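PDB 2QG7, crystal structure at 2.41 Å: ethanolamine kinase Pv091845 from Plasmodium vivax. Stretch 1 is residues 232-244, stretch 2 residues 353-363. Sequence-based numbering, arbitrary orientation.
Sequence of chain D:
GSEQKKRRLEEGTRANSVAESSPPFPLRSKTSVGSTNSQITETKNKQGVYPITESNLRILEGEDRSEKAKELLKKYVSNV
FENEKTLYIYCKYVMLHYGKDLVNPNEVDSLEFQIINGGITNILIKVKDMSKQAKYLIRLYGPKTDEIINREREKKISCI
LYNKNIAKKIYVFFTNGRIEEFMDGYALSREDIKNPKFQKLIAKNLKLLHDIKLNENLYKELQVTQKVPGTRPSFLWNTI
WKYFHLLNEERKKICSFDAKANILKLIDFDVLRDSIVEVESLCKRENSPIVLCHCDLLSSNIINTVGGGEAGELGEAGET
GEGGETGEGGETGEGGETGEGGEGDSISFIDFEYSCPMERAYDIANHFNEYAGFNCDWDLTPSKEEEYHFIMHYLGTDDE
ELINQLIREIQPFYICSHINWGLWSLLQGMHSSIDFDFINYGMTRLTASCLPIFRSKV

Stretch 1 232-244: RPSFLWNTIWKYF
Stretch 2, residues 353-363: EYSCPMERAYD

Leu 236, the first residue of a helix that runs through Phe 244 and beyond, is the apolar centre of this contact: 81 Å² of it is covered by the other stretch, the largest covered area of any residue in the contact. Its CA-to-CB bond points toward the other stretch, and its t, p rotamer (174°, 52°) carries CD1 over one face of the Tyr 362 ring, 3.8 Å from the centroid and 21° off the normal, which defines a CH-pi contact. Tyr 362 meets it with chi1 180° and chi2 83°. Leu 236 CB also packs 3.8 Å from Met 358 SD; Met 358 is extended (-71°, -171°, -179°), so that its CE lies 3.7 Å from Leu 236 CA.

Phe 235 (phi/psi -97/-1, chi1 -88°, chi2 -129°) continues the apolar surface. Pro 357 CD sits over one ring face, 3.9 Å from the centroid and 16° off the normal, while Cys 356 SG approaches Phe 235 CB at 3.6 Å.

Helix and strand axes cross at 99°, 9.2 Å apart at closest approach, so the backbones come together only locally. Ser 234 CA and Met 358 CA are 4.5 Å apart, whereas Thr 239 CA and Tyr 354 CA are 10.1 Å apart. Near the close end, Phe 235 N donates to Pro 357 O (2.8 Å, 150°).

At the polar edge, Glu 359 (phi/psi -54/133; chi -70°, 87°, -19°), the N-cap residue of the helix beginning at Arg 360, spans two donors with its carboxylate. Ser 234 OG donates to Glu 359 OE1 at 2.5 Å, and Trp 237 NE1 to Glu 359 OE2 at 3.0 Å and 148°, the oxygen lying near the indole plane at its edge. Ser 234 (phi/psi -77/148, chi1 t) also makes a capping bond for the helix that follows: its OG accepts from Leu 236 N at 3.2 Å and 162°, linking helix start to carboxylate.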

# COMPACT_ATOMS: atom_id res chain seq x y z
N ARG D 232 -11.53 -26.50 -26.64
CA ARG D 232 -10.37 -25.58 -26.68
C ARG D 232 -10.53 -24.30 -25.81
O ARG D 232 -10.36 -23.17 -26.31
CB ARG D 232 -9.97 -25.24 -28.13
N PRO D 233 -10.81 -24.46 -24.49
CA PRO D 233 -11.14 -23.26 -23.73
C PRO D 233 -9.94 -22.63 -22.96
O PRO D 233 -8.85 -23.23 -22.87
CB PRO D 233 -12.22 -23.77 -22.77
CG PRO D 233 -11.65 -25.19 -22.37
CD PRO D 233 -10.84 -25.65 -23.63
N SER D 234 -10.18 -21.41 -22.46
CA SER D 234 -9.26 -20.69 -21.60
C SER D 234 -9.34 -21.27 -20.19
O SER D 234 -10.40 -21.75 -19.75
CB SER D 234 -9.62 -19.21 -21.60
OG SER D 234 -8.81 -18.44 -20.69
N PHE D 235 -8.20 -21.23 -19.48
CA PHE D 235 -8.10 -21.73 -18.11
C PHE D 235 -8.25 -20.57 -17.10
O PHE D 235 -8.22 -20.80 -15.89
CB PHE D 235 -6.76 -22.41 -17.92
CG PHE D 235 -6.75 -23.87 -18.27
CD1 PHE D 235 -6.26 -24.81 -17.38
CD2 PHE D 235 -7.21 -24.32 -19.50
CE1 PHE D 235 -6.23 -26.17 -17.72
CE2 PHE D 235 -7.21 -25.67 -19.82
CZ PHE D 235 -6.71 -26.59 -18.93
N LEU D 236 -8.41 -19.36 -17.61
CA LEU D 236 -8.37 -18.14 -16.84
C LEU D 236 -9.57 -17.97 -15.91
O LEU D 236 -9.40 -17.69 -14.71
CB LEU D 236 -8.22 -16.93 -17.78
CG LEU D 236 -8.28 -15.48 -17.32
CD1 LEU D 236 -7.30 -15.17 -16.14
CD2 LEU D 236 -7.98 -14.61 -18.53
N TRP D 237 -10.76 -18.13 -16.47
CA TRP D 237 -12.00 -17.89 -15.73
C TRP D 237 -12.31 -19.00 -14.76
O TRP D 237 -12.90 -18.77 -13.73
CB TRP D 237 -13.15 -17.68 -16.71
CG TRP D 237 -12.75 -16.80 -17.80
CD1 TRP D 237 -12.50 -17.17 -19.09
CD2 TRP D 237 -12.48 -15.39 -17.72
NE1 TRP D 237 -12.12 -16.08 -19.83
CE2 TRP D 237 -12.08 -14.98 -19.02
CE3 TRP D 237 -12.52 -14.45 -16.69
CZ2 TRP D 237 -11.75 -13.66 -19.31
CZ3 TRP D 237 -12.21 -13.15 -16.98
CH2 TRP D 237 -11.83 -12.76 -18.28
N ASN D 238 -11.91 -20.22 -15.10
CA ASN D 238 -11.94 -21.33 -14.18
C ASN D 238 -11.07 -21.06 -12.96
O ASN D 238 -11.41 -21.49 -11.86
CB ASN D 238 -11.42 -22.59 -14.89
CG ASN D 238 -11.51 -23.85 -14.02
OD1 ASN D 238 -12.59 -24.45 -13.88
ND2 ASN D 238 -10.36 -24.26 -13.45
N THR D 239 -9.94 -20.38 -13.16
CA THR D 239 -8.97 -20.09 -12.10
C THR D 239 -9.45 -18.93 -11.23
O THR D 239 -9.41 -19.03 -10.01
CB THR D 239 -7.57 -19.78 -12.67
OG1 THR D 239 -7.13 -20.89 -13.44
CG2 THR D 239 -6.55 -19.56 -11.58
N ILE D 240 -9.91 -17.85 -11.88
CA ILE D 240 -10.48 -16.71 -11.16
C ILE D 240 -11.68 -17.10 -10.29
O ILE D 240 -11.75 -16.72 -9.13
CB ILE D 240 -10.85 -15.53 -12.11
CG1 ILE D 240 -9.61 -15.03 -12.83
CG2 ILE D 240 -11.47 -14.37 -11.32
CD1 ILE D 240 -9.90 -13.90 -13.79
N TRP D 241 -12.61 -17.87 -10.85
CA TRP D 241 -13.75 -18.40 -10.08
C TRP D 241 -13.34 -19.37 -9.00
O TRP D 241 -14.00 -19.45 -7.97
CB TRP D 241 -14.83 -19.03 -10.98
CG TRP D 241 -15.61 -18.00 -11.74
CD1 TRP D 241 -15.59 -17.78 -13.09
CD2 TRP D 241 -16.52 -17.03 -11.20
NE1 TRP D 241 -16.43 -16.75 -13.43
CE2 TRP D 241 -17.01 -16.26 -12.29
CE3 TRP D 241 -16.96 -16.72 -9.91
CZ2 TRP D 241 -17.93 -15.20 -12.12
CZ3 TRP D 241 -17.88 -15.67 -9.74
CH2 TRP D 241 -18.35 -14.93 -10.84
N LYS D 242 -12.25 -20.11 -9.22
CA LYS D 242 -11.76 -21.03 -8.19
C LYS D 242 -11.32 -20.23 -6.97
O LYS D 242 -11.61 -20.60 -5.84
CB LYS D 242 -10.61 -21.85 -8.76
CG LYS D 242 -10.05 -23.01 -7.87
CD LYS D 242 -8.48 -23.15 -8.20
CE LYS D 242 -7.85 -24.33 -7.35
NZ LYS D 242 -6.36 -24.54 -7.67
N TYR D 243 -10.58 -19.15 -7.19
CA TYR D 243 -10.12 -18.30 -6.10
C TYR D 243 -11.32 -17.66 -5.35
O TYR D 243 -11.33 -17.60 -4.12
CB TYR D 243 -9.18 -17.21 -6.61
CG TYR D 243 -7.88 -17.63 -7.25
CD1 TYR D 243 -7.26 -18.84 -6.93
CD2 TYR D 243 -7.25 -16.78 -8.15
CE1 TYR D 243 -6.03 -19.22 -7.53
CE2 TYR D 243 -6.05 -17.13 -8.74
CZ TYR D 243 -5.43 -18.34 -8.42
OH TYR D 243 -4.22 -18.66 -9.02
N PHE D 244 -12.32 -17.21 -6.10
CA PHE D 244 -13.49 -16.57 -5.57
C PHE D 244 -14.20 -17.53 -4.63
O PHE D 244 -14.48 -17.16 -3.48
CB PHE D 244 -14.42 -16.15 -6.70
CG PHE D 244 -15.70 -15.50 -6.21
CD1 PHE D 244 -15.75 -14.11 -5.99
CD2 PHE D 244 -16.85 -16.27 -5.96
CE1 PHE D 244 -16.93 -13.52 -5.52
CE2 PHE D 244 -18.02 -15.68 -5.50
CZ PHE D 244 -18.07 -14.32 -5.27
N GLU D 353 4.95 -22.24 -13.20
CA GLU D 353 3.96 -22.88 -12.31
C GLU D 353 2.53 -22.45 -12.55
O GLU D 353 1.61 -23.15 -12.16
CB GLU D 353 4.33 -22.72 -10.83
CG GLU D 353 4.54 -21.30 -10.31
CD GLU D 353 5.10 -21.28 -8.85
OE1 GLU D 353 5.03 -20.20 -8.14
OE2 GLU D 353 5.61 -22.35 -8.41
N TYR D 354 2.33 -21.29 -13.20
CA TYR D 354 0.99 -20.83 -13.52
C TYR D 354 0.62 -21.02 -14.97
O TYR D 354 -0.52 -20.77 -15.35
CB TYR D 354 0.77 -19.38 -13.08
CG TYR D 354 0.98 -19.19 -11.61
CD1 TYR D 354 2.19 -18.71 -11.12
CD2 TYR D 354 -0.01 -19.52 -10.69
CE1 TYR D 354 2.40 -18.55 -9.77
CE2 TYR D 354 0.19 -19.37 -9.35
CZ TYR D 354 1.38 -18.88 -8.90
OH TYR D 354 1.58 -18.74 -7.54
N SER D 355 1.57 -21.49 -15.77
CA SER D 355 1.41 -21.67 -17.22
C SER D 355 0.29 -22.60 -17.61
O SER D 355 0.21 -23.75 -17.15
CB SER D 355 2.71 -22.12 -17.85
OG SER D 355 3.66 -21.10 -17.69
N CYS D 356 -0.58 -22.07 -18.45
CA CYS D 356 -1.70 -22.83 -18.97
C CYS D 356 -2.29 -22.05 -20.12
O CYS D 356 -1.83 -20.93 -20.42
CB CYS D 356 -2.76 -23.11 -17.90
SG CYS D 356 -3.32 -21.63 -17.04
N PRO D 357 -3.24 -22.66 -20.83
CA PRO D 357 -3.87 -21.99 -21.97
C PRO D 357 -4.82 -20.86 -21.56
O PRO D 357 -5.80 -21.10 -20.91
CB PRO D 357 -4.60 -23.13 -22.68
CG PRO D 357 -4.01 -24.42 -22.08
CD PRO D 357 -3.67 -24.07 -20.71
N MET D 358 -4.51 -19.64 -21.95
CA MET D 358 -5.37 -18.50 -21.66
C MET D 358 -5.35 -17.60 -22.87
O MET D 358 -4.53 -17.81 -23.76
CB MET D 358 -4.81 -17.71 -20.46
CG MET D 358 -4.93 -18.40 -19.13
SD MET D 358 -4.49 -17.35 -17.71
CE MET D 358 -4.75 -18.55 -16.39
N GLU D 359 -6.20 -16.57 -22.86
CA GLU D 359 -6.16 -15.47 -23.80
C GLU D 359 -4.78 -14.84 -23.81
O GLU D 359 -4.22 -14.55 -22.76
CB GLU D 359 -7.19 -14.43 -23.41
CG GLU D 359 -8.66 -14.85 -23.60
CD GLU D 359 -9.27 -15.58 -22.43
OE1 GLU D 359 -8.52 -16.11 -21.55
OE2 GLU D 359 -10.54 -15.64 -22.35
N ARG D 360 -4.25 -14.59 -25.00
CA ARG D 360 -2.94 -14.00 -25.18
C ARG D 360 -2.89 -12.61 -24.63
O ARG D 360 -1.81 -12.11 -24.29
CB ARG D 360 -2.49 -14.03 -26.66
CG ARG D 360 -3.42 -13.32 -27.65
CD ARG D 360 -2.69 -12.83 -28.89
NE ARG D 360 -3.53 -11.99 -29.77
CZ ARG D 360 -3.19 -11.51 -30.98
NH1 ARG D 360 -1.99 -11.78 -31.51
NH2 ARG D 360 -4.05 -10.75 -31.67
N ALA D 361 -4.06 -11.97 -24.57
CA ALA D 361 -4.15 -10.58 -24.12
C ALA D 361 -4.02 -10.49 -22.58
O ALA D 361 -3.45 -9.52 -22.07
CB ALA D 361 -5.41 -9.96 -24.59
N TYR D 362 -4.49 -11.52 -21.86
CA TYR D 362 -4.19 -11.65 -20.44
C TYR D 362 -2.67 -11.62 -20.07
O TYR D 362 -2.26 -10.89 -19.16
CB TYR D 362 -4.82 -12.89 -19.86
CG TYR D 362 -4.52 -13.02 -18.41
CD1 TYR D 362 -5.29 -12.34 -17.44
CD2 TYR D 362 -3.45 -13.82 -17.99
CE1 TYR D 362 -5.00 -12.47 -16.08
CE2 TYR D 362 -3.13 -13.93 -16.62
CZ TYR D 362 -3.93 -13.27 -15.67
OH TYR D 362 -3.60 -13.40 -14.34
N ASP D 363 -1.86 -12.41 -20.79
CA ASP D 363 -0.44 -12.52 -20.52
C ASP D 363 0.32 -11.23 -20.77
O ASP D 363 1.28 -10.94 -20.07
CB ASP D 363 0.15 -13.65 -21.35
CG ASP D 363 1.23 -14.44 -20.60
OD1 ASP D 363 1.35 -14.32 -19.34
OD2 ASP D 363 1.95 -15.19 -21.30